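Local coordinates for mortality factor 4-like protein 1 (Homo sapiens, PDB 2F5K), which binds lysine-methylated histone H3 through its chromodomain and probably serves in this way in chromatin-based gene regulation, at residues 28-33 / 75-80; 38-43 / 56-61. All coordinates share one frame; numbering follows the deposited sequence.

Interaction 1: 28-33 / 75-80; sequences RVLCFH and LKYVDT
CG stands anti to the backbone N in both R28 (chi1 171°) and Y77 (chi1 -163°), and the extended R28 chain is thereby laid along one face of the tyrosine ring. R28 CD makes a CH-pi contact 4.0 Å from the centroid of the Y77 ring, almost on its normal; farther along, R28 NE lies 3.6 Å from Y77 CZ, and the guanidinium stacks there with its plane tilted 21° from the ring. Y77 OH is under the guanidinium face, 3.1 Å from R28 NH2, at an angle too poor for a hydrogen bond. The L30 side chain crosses that of Y77 at about a right angle, L30 CD2 lying 3.6 Å from Y77 CD1.

Y77 centres an inverse gamma turn, and a water joins its N to R28 O. Before that turn, L30 and L75 form an antiparallel hydrogen-bonded pair (L30 N to L75 O 2.9 Å), which adds strand 74-76 to the edge of the chromodomain's five-stranded sheet. L75 CD1 packs 3.8 Å from F32 CE1, beside helix 79-98.

The arginine thus gains dispersion and probably cation-pi attraction from Y77, while its NE forms a salt bridge with E39; together these would stabilise its positive charge.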
ATOM      1  N   ARG A  28       9.517   0.988  -4.461  1.00 47.88           N
ATOM      2  CA  ARG A  28       8.245   0.836  -5.101  1.00 46.80           C
ATOM      3  C   ARG A  28       7.522  -0.263  -4.309  1.00 45.22           C
ATOM      4  O   ARG A  28       8.121  -1.290  -3.992  1.00 44.68           O
ATOM      5  CB  ARG A  28       8.440   0.435  -6.556  1.00 47.14           C
ATOM      6  CG  ARG A  28       7.189   0.038  -7.282  1.00 48.89           C
ATOM      7  CD  ARG A  28       7.471  -0.264  -8.755  1.00 52.93           C
ATOM      8  NE  ARG A  28       6.311  -0.163  -9.631  1.00 56.15           N
ATOM      9  CZ  ARG A  28       6.323  -0.548 -10.906  1.00 59.08           C
ATOM     10  NH1 ARG A  28       7.440  -1.045 -11.418  1.00 59.58           N
ATOM     11  NH2 ARG A  28       5.233  -0.441 -11.675  1.00 60.26           N
ATOM     12  N   VAL A  29       6.239  -0.051  -4.018  1.00 43.36           N
ATOM     13  CA  VAL A  29       5.493  -0.944  -3.135  1.00 41.70           C
ATOM     14  C   VAL A  29       4.035  -1.077  -3.505  1.00 39.69           C
ATOM     15  O   VAL A  29       3.512  -0.405  -4.385  1.00 38.97           O
ATOM     16  CB  VAL A  29       5.587  -0.432  -1.647  1.00 42.47           C
ATOM     17  CG1 VAL A  29       4.468  -0.972  -0.795  1.00 44.35           C
ATOM     18  CG2 VAL A  29       6.967  -0.726  -1.013  1.00 41.58           C
ATOM     19  N   LEU A  30       3.357  -1.975  -2.833  1.00 38.58           N
ATOM     20  CA  LEU A  30       1.936  -2.080  -3.060  1.00 38.46           C
ATOM     21  C   LEU A  30       1.374  -1.692  -1.746  1.00 38.57           C
ATOM     22  O   LEU A  30       1.816  -2.176  -0.712  1.00 39.88           O
ATOM     23  CB  LEU A  30       1.518  -3.486  -3.429  1.00 37.89           C
ATOM     24  CG  LEU A  30       2.040  -3.973  -4.782  1.00 37.10           C
ATOM     25  CD1 LEU A  30       1.710  -5.467  -4.929  1.00 37.16           C
ATOM     26  CD2 LEU A  30       1.372  -3.191  -5.868  1.00 34.42           C
ATOM     27  N   CYS A  31       0.404  -0.812  -1.750  1.00 37.60           N
ATOM     28  CA  CYS A  31      -0.093  -0.364  -0.487  1.00 37.77           C
ATOM     29  C   CYS A  31      -1.579  -0.481  -0.483  1.00 38.16           C
ATOM     30  O   CYS A  31      -2.217  -0.158  -1.471  1.00 38.69           O
ATOM     31  CB  CYS A  31       0.316   1.100  -0.247  1.00 37.33           C
ATOM     32  SG  CYS A  31      -0.079   1.705   1.409  1.00 36.55           S
ATOM     33  N   PHE A  32      -2.118  -0.926   0.648  1.00 38.41           N
ATOM     34  CA  PHE A  32      -3.540  -1.020   0.848  1.00 39.20           C
ATOM     35  C   PHE A  32      -4.128   0.360   1.152  1.00 40.39           C
ATOM     36  O   PHE A  32      -3.551   1.142   1.906  1.00 40.10           O
ATOM     37  CB  PHE A  32      -3.842  -1.924   2.056  1.00 39.24           C
ATOM     38  CG  PHE A  32      -3.926  -3.372   1.726  1.00 37.23           C
ATOM     39  CD1 PHE A  32      -2.968  -4.246   2.153  1.00 37.61           C
ATOM     40  CD2 PHE A  32      -4.987  -3.864   1.013  1.00 37.35           C
ATOM     41  CE1 PHE A  32      -3.065  -5.615   1.856  1.00 36.38           C
ATOM     42  CE2 PHE A  32      -5.077  -5.222   0.706  1.00 35.89           C
ATOM     43  CZ  PHE A  32      -4.102  -6.070   1.107  1.00 34.78           C
ATOM     44  N   HIS A  33      -5.289   0.638   0.580  1.00 41.50           N
ATOM     45  CA  HIS A  33      -5.976   1.867   0.867  1.00 43.73           C
ATOM     46  C   HIS A  33      -7.408   1.559   1.310  1.00 43.46           C
ATOM     47  O   HIS A  33      -7.733   1.649   2.498  1.00 43.86           O
ATOM     48  CB  HIS A  33      -5.927   2.834  -0.319  1.00 44.87           C
ATOM     49  CG  HIS A  33      -6.711   4.082  -0.085  1.00 47.34           C
ATOM     50  ND1 HIS A  33      -7.824   4.415  -0.832  1.00 49.09           N
ATOM     51  CD2 HIS A  33      -6.552   5.075   0.824  1.00 48.38           C
ATOM     52  CE1 HIS A  33      -8.309   5.566  -0.398  1.00 49.95           C
ATOM     53  NE2 HIS A  33      -7.555   5.987   0.605  1.00 49.35           N
ATOM     54  N   LEU A  75       2.832  -3.873   1.221  1.00 35.48           N
ATOM     55  CA  LEU A  75       3.262  -5.189   0.748  1.00 35.01           C
ATOM     56  C   LEU A  75       4.351  -4.987  -0.273  1.00 35.17           C
ATOM     57  O   LEU A  75       4.382  -3.972  -0.997  1.00 34.82           O
ATOM     58  CB  LEU A  75       2.121  -5.971   0.110  1.00 34.60           C
ATOM     59  CG  LEU A  75       1.000  -6.527   1.007  1.00 34.22           C
ATOM     60  CD1 LEU A  75      -0.085  -7.149   0.173  1.00 29.55           C
ATOM     61  CD2 LEU A  75       1.634  -7.579   1.896  1.00 34.19           C
ATOM     62  N   LYS A  76       5.256  -5.955  -0.294  1.00 35.08           N
ATOM     63  CA  LYS A  76       6.360  -6.002  -1.217  1.00 35.60           C
ATOM     64  C   LYS A  76       5.841  -6.088  -2.656  1.00 35.46           C
ATOM     65  O   LYS A  76       4.815  -6.706  -2.918  1.00 34.93           O
ATOM     66  CB  LYS A  76       7.205  -7.216  -0.871  1.00 35.51           C
ATOM     67  CG  LYS A  76       8.653  -6.900  -0.696  1.00 38.22           C
ATOM     68  CD  LYS A  76       8.931  -6.147   0.581  1.00 39.93           C
ATOM     69  CE  LYS A  76      10.357  -5.652   0.606  1.00 41.45           C
ATOM     70  NZ  LYS A  76      10.542  -4.741   1.752  1.00 43.23           N
ATOM     71  N   TYR A  77       6.538  -5.440  -3.582  1.00 36.24           N
ATOM     72  CA  TYR A  77       6.113  -5.431  -4.973  1.00 36.62           C
ATOM     73  C   TYR A  77       6.645  -6.688  -5.652  1.00 35.84           C
ATOM     74  O   TYR A  77       7.679  -6.647  -6.286  1.00 35.42           O
ATOM     75  CB  TYR A  77       6.638  -4.165  -5.687  1.00 37.47           C
ATOM     76  CG  TYR A  77       5.912  -3.855  -6.995  1.00 38.57           C
ATOM     77  CD1 TYR A  77       4.809  -3.022  -7.018  1.00 38.36           C
ATOM     78  CD2 TYR A  77       6.338  -4.412  -8.198  1.00 40.29           C
ATOM     79  CE1 TYR A  77       4.151  -2.744  -8.206  1.00 40.62           C
ATOM     80  CE2 TYR A  77       5.689  -4.144  -9.400  1.00 39.98           C
ATOM     81  CZ  TYR A  77       4.598  -3.325  -9.393  1.00 42.03           C
ATOM     82  OH  TYR A  77       3.936  -3.081 -10.578  1.00 45.71           O
ATOM     83  N   VAL A  78       5.925  -7.794  -5.509  1.00 35.54           N
ATOM     84  CA  VAL A  78       6.327  -9.073  -6.065  1.00 35.16           C
ATOM     85  C   VAL A  78       5.152  -9.831  -6.639  1.00 35.39           C
ATOM     86  O   VAL A  78       3.970  -9.518  -6.336  1.00 34.36           O
ATOM     87  CB  VAL A  78       7.040  -9.978  -5.001  1.00 35.61           C
ATOM     88  CG1 VAL A  78       8.383  -9.413  -4.617  1.00 35.08           C
ATOM     89  CG2 VAL A  78       6.187 -10.163  -3.790  1.00 35.17           C
ATOM     90  N   ASP A  79       5.473 -10.841  -7.467  1.00 35.39           N
ATOM     91  CA  ASP A  79       4.432 -11.630  -8.146  1.00 36.18           C
ATOM     92  C   ASP A  79       3.274 -12.072  -7.251  1.00 34.93           C
ATOM     93  O   ASP A  79       2.118 -11.929  -7.621  1.00 34.94           O
ATOM     94  CB  ASP A  79       5.011 -12.840  -8.914  1.00 37.05           C
ATOM     95  CG  ASP A  79       5.684 -12.428 -10.235  1.00 41.66           C
ATOM     96  OD1 ASP A  79       5.368 -11.320 -10.744  1.00 45.84           O
ATOM     97  OD2 ASP A  79       6.547 -13.131 -10.831  1.00 43.89           O
ATOM     98  N   THR A  80       3.581 -12.652  -6.104  1.00 34.50           N
ATOM     99  CA  THR A  80       2.539 -13.086  -5.169  1.00 34.25           C
ATOM    100  C   THR A  80       1.581 -11.932  -4.809  1.00 32.97           C
ATOM    101  O   THR A  80       0.371 -12.112  -4.766  1.00 32.61           O
ATOM    102  CB  THR A  80       3.168 -13.603  -3.854  1.00 34.54           C
ATOM    103  OG1 THR A  80       3.739 -14.887  -4.073  1.00 37.52           O
ATOM    104  CG2 THR A  80       2.056 -13.950  -2.824  1.00 35.03           C
TER
HETATM  105  O   HOH W   1       8.550  -3.681  -2.704  1.00 40.85           O

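Interaction 2: 38-43 / 56-61; sequences YEAKCV and IHYSGW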
ATOM      1  N   TYR A  38      -2.701  -0.629  -4.156  1.00 41.77           N
ATOM      2  CA  TYR A  38      -2.220   0.267  -5.217  1.00 42.61           C
ATOM      3  C   TYR A  38      -0.716   0.295  -5.311  1.00 42.45           C
ATOM      4  O   TYR A  38      -0.009   0.136  -4.325  1.00 41.89           O
ATOM      5  CB  TYR A  38      -2.703   1.709  -4.971  1.00 43.01           C
ATOM      6  CG  TYR A  38      -4.198   1.831  -4.852  1.00 45.52           C
ATOM      7  CD1 TYR A  38      -4.841   1.602  -3.636  1.00 47.11           C
ATOM      8  CD2 TYR A  38      -4.974   2.167  -5.947  1.00 47.60           C
ATOM      9  CE1 TYR A  38      -6.196   1.688  -3.521  1.00 47.82           C
ATOM     10  CE2 TYR A  38      -6.352   2.276  -5.831  1.00 49.19           C
ATOM     11  CZ  TYR A  38      -6.942   2.030  -4.615  1.00 48.74           C
ATOM     12  OH  TYR A  38      -8.285   2.131  -4.496  1.00 49.82           O
ATOM     13  N   GLU A  39      -0.218   0.574  -6.500  1.00 42.76           N
ATOM     14  CA  GLU A  39       1.199   0.742  -6.643  1.00 44.15           C
ATOM     15  C   GLU A  39       1.539   1.996  -5.888  1.00 44.64           C
ATOM     16  O   GLU A  39       0.716   2.893  -5.788  1.00 44.20           O
ATOM     17  CB  GLU A  39       1.572   0.868  -8.107  1.00 44.46           C
ATOM     18  CG  GLU A  39       3.060   0.902  -8.373  1.00 45.16           C
ATOM     19  CD  GLU A  39       3.372   1.028  -9.860  1.00 46.17           C
ATOM     20  OE1 GLU A  39       2.589   0.554 -10.697  1.00 47.35           O
ATOM     21  OE2 GLU A  39       4.413   1.589 -10.193  1.00 46.44           O
ATOM     22  N   ALA A  40       2.734   2.064  -5.330  1.00 45.94           N
ATOM     23  CA  ALA A  40       3.064   3.215  -4.536  1.00 47.83           C
ATOM     24  C   ALA A  40       4.522   3.248  -4.223  1.00 49.57           C
ATOM     25  O   ALA A  40       5.218   2.246  -4.424  1.00 49.85           O
ATOM     26  CB  ALA A  40       2.259   3.208  -3.245  1.00 47.48           C
ATOM     27  N   LYS A  41       4.958   4.398  -3.710  1.00 51.53           N
ATOM     28  CA  LYS A  41       6.338   4.651  -3.303  1.00 54.36           C
ATOM     29  C   LYS A  41       6.428   4.945  -1.802  1.00 55.50           C
ATOM     30  O   LYS A  41       5.563   5.601  -1.217  1.00 55.37           O
ATOM     31  CB  LYS A  41       6.912   5.859  -4.068  1.00 54.90           C
ATOM     32  CG  LYS A  41       7.967   5.512  -5.076  1.00 57.85           C
ATOM     33  CD  LYS A  41       7.388   4.599  -6.181  1.00 61.99           C
ATOM     34  CE  LYS A  41       8.361   4.447  -7.349  1.00 64.18           C
ATOM     35  NZ  LYS A  41       7.732   3.736  -8.515  1.00 65.67           N
ATOM     36  N   CYS A  42       7.496   4.463  -1.191  1.00 57.15           N
ATOM     37  CA  CYS A  42       7.743   4.709   0.208  1.00 59.24           C
ATOM     38  C   CYS A  42       8.597   5.979   0.351  1.00 60.15           C
ATOM     39  O   CYS A  42       9.830   5.927   0.313  1.00 59.80           O
ATOM     40  CB  CYS A  42       8.459   3.507   0.808  1.00 59.62           C
ATOM     41  SG  CYS A  42       9.033   3.777   2.496  1.00 62.96           S
ATOM     42  N   VAL A  43       7.937   7.120   0.488  1.00 61.41           N
ATOM     43  CA  VAL A  43       8.652   8.394   0.591  1.00 62.79           C
ATOM     44  C   VAL A  43       9.367   8.545   1.928  1.00 63.68           C
ATOM     45  O   VAL A  43      10.520   8.952   1.970  1.00 63.83           O
ATOM     46  CB  VAL A  43       7.721   9.602   0.362  1.00 62.68           C
ATOM     47  CG1 VAL A  43       8.505  10.902   0.456  1.00 63.35           C
ATOM     48  CG2 VAL A  43       7.042   9.504  -0.980  1.00 62.35           C
ATOM     49  N   ILE A  56       3.391   7.513   2.515  1.00 54.82           N
ATOM     50  CA  ILE A  56       3.342   7.038   1.145  1.00 53.90           C
ATOM     51  C   ILE A  56       2.675   7.917   0.086  1.00 53.62           C
ATOM     52  O   ILE A  56       1.663   8.600   0.318  1.00 53.79           O
ATOM     53  CB  ILE A  56       2.759   5.605   1.062  1.00 53.79           C
ATOM     54  CG1 ILE A  56       1.324   5.634   0.595  1.00 53.22           C
ATOM     55  CG2 ILE A  56       2.908   4.814   2.383  1.00 52.93           C
ATOM     56  CD1 ILE A  56       1.026   4.527  -0.321  1.00 53.66           C
ATOM     57  N   HIS A  57       3.243   7.864  -1.100  1.00 52.64           N
ATOM     58  CA  HIS A  57       2.634   8.529  -2.223  1.00 52.86           C
ATOM     59  C   HIS A  57       2.099   7.447  -3.135  1.00 52.53           C
ATOM     60  O   HIS A  57       2.837   6.567  -3.573  1.00 52.28           O
ATOM     61  CB  HIS A  57       3.637   9.412  -2.977  1.00 52.72           C
ATOM     62  CG  HIS A  57       3.194   9.749  -4.362  1.00 53.67           C
ATOM     63  ND1 HIS A  57       3.822   9.253  -5.484  1.00 54.65           N
ATOM     64  CD2 HIS A  57       2.161  10.501  -4.811  1.00 54.61           C
ATOM     65  CE1 HIS A  57       3.199   9.693  -6.564  1.00 54.83           C
ATOM     66  NE2 HIS A  57       2.189  10.455  -6.183  1.00 54.64           N
ATOM     67  N   TYR A  58       0.809   7.491  -3.404  1.00 52.60           N
ATOM     68  CA  TYR A  58       0.248   6.509  -4.289  1.00 53.57           C
ATOM     69  C   TYR A  58       0.550   6.980  -5.701  1.00 54.94           C
ATOM     70  O   TYR A  58       0.257   8.138  -6.065  1.00 54.21           O
ATOM     71  CB  TYR A  58      -1.236   6.340  -4.036  1.00 53.06           C
ATOM     72  CG  TYR A  58      -1.550   5.840  -2.633  1.00 53.61           C
ATOM     73  CD1 TYR A  58      -1.598   6.729  -1.551  1.00 53.10           C
ATOM     74  CD2 TYR A  58      -1.797   4.474  -2.384  1.00 52.05           C
ATOM     75  CE1 TYR A  58      -1.903   6.283  -0.269  1.00 52.80           C
ATOM     76  CE2 TYR A  58      -2.095   4.026  -1.119  1.00 51.41           C
ATOM     77  CZ  TYR A  58      -2.135   4.935  -0.060  1.00 52.26           C
ATOM     78  OH  TYR A  58      -2.428   4.521   1.204  1.00 51.07           O
ATOM     79  N   SER A  59       1.170   6.094  -6.478  1.00 56.23           N
ATOM     80  CA  SER A  59       1.571   6.444  -7.826  1.00 58.00           C
ATOM     81  C   SER A  59       0.405   6.756  -8.730  1.00 59.22           C
ATOM     82  O   SER A  59      -0.626   6.086  -8.725  1.00 58.46           O
ATOM     83  CB  SER A  59       2.501   5.404  -8.443  1.00 58.05           C
ATOM     84  OG  SER A  59       2.092   4.109  -8.106  1.00 59.59           O
ATOM     85  N   GLY A  60       0.577   7.820  -9.503  1.00 61.20           N
ATOM     86  CA  GLY A  60      -0.472   8.280 -10.384  1.00 63.86           C
ATOM     87  C   GLY A  60      -1.534   9.000  -9.576  1.00 65.89           C
ATOM     88  O   GLY A  60      -2.606   9.300 -10.078  1.00 66.06           O
ATOM     89  N   TRP A  61      -1.236   9.271  -8.310  1.00 67.79           N
ATOM     90  CA  TRP A  61      -2.203   9.915  -7.434  1.00 69.93           C
ATOM     91  C   TRP A  61      -1.684  11.260  -6.968  1.00 70.73           C
ATOM     92  O   TRP A  61      -0.506  11.423  -6.648  1.00 70.65           O
ATOM     93  CB  TRP A  61      -2.530   9.045  -6.209  1.00 70.50           C
ATOM     94  CG  TRP A  61      -3.508   7.922  -6.452  1.00 72.99           C
ATOM     95  CD1 TRP A  61      -3.686   7.208  -7.610  1.00 74.43           C
ATOM     96  CD2 TRP A  61      -4.432   7.368  -5.505  1.00 74.70           C
ATOM     97  NE1 TRP A  61      -4.665   6.260  -7.440  1.00 74.65           N
ATOM     98  CE2 TRP A  61      -5.135   6.334  -6.155  1.00 75.05           C
ATOM     99  CE3 TRP A  61      -4.734   7.639  -4.161  1.00 75.26           C
ATOM    100  CZ2 TRP A  61      -6.112   5.580  -5.514  1.00 75.93           C
ATOM    101  CZ3 TRP A  61      -5.704   6.885  -3.530  1.00 75.23           C
ATOM    102  CH2 TRP A  61      -6.382   5.875  -4.204  1.00 75.69           C
TER
HETATM  103  O   HOH W   2      -1.788   3.491  -7.653  1.00 74.08           O
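Y38 and W61 meet in an edge-to-face aromatic pair: the benzene edge of the indole, led by CZ2, points at one face of the tyrosine ring, with planes at 60° and Y38 CE2 3.3 Å from W61 CZ2. Y38 CB also lies at the edge of the Y58 ring, 3.9 Å from Y58 CD2. Y38, Y58 and W61, with H33 and W65 packed against W61, probably form the aromatic cage that receives methylated lysine, as in other chromodomains.

Backbone pairing supplies the frame. K41 and H57 are an antiparallel hydrogen-bonded pair, joined by a nearly straight bond from K41 N to H57 O (3.0 Å) and a somewhat longer one from H57 N to K41 O (3.2 Å). On either side of them A40 faces Y58 and C42 faces I56 as non-hydrogen-bonded pairs.

Polar bonds cluster where the strand gives way to a type II turn from Y58 to W61. S59 OG occupies the crowded position between its backbone N and carbonyl carbon (chi1 40°), which sets it 3.0 Å from E39 O in a weak hydrogen bond. S59 N adds another weak bond to that oxygen, and a water bridges it to S59 O, a diffuse grip of several modest bonds. Within 56-61, H57 NE2 donates a bent bond to W61 O at 2.9 Å, tying the histidine to the residue whose indole meets Y38.

Among apolar contacts, A40 CB to I56 CD1 (3.4 Å) is tighter than usual, so its detail is doubtful; V43 CG2 rests 3.9 Å from H57 CB.

Within the fold, this is the hairpin of strands 37-48 and 51-58. A40, I56 and Y58 touch C31 of strand 28-32, I56 and Y58 also reach V69 of strand 67-70, and W61 makes edge-to-face pairs with H33 and W65.

How the interactions relate
From the N terminus, strand 28-32 comes first and pairs at one edge with strand 37-48; its other edge is met only when segment 75-80 arrives, where interaction 1 closes a loop of 41 residues. Interaction 2 is nested inside that loop, joining the hairpin strands 37-48 and 51-58 across 12 residues. The two do not cross, yet they touch. Their centres lie about 10 Å apart, and they are joined by backbone bonds of C31 with Y38 and probably V29 with A40, and by H33 packing on Y38. Interaction 2 thus secures the middle of the sheet, while interaction 1 adds an outer strand and leads directly into helix 79-98.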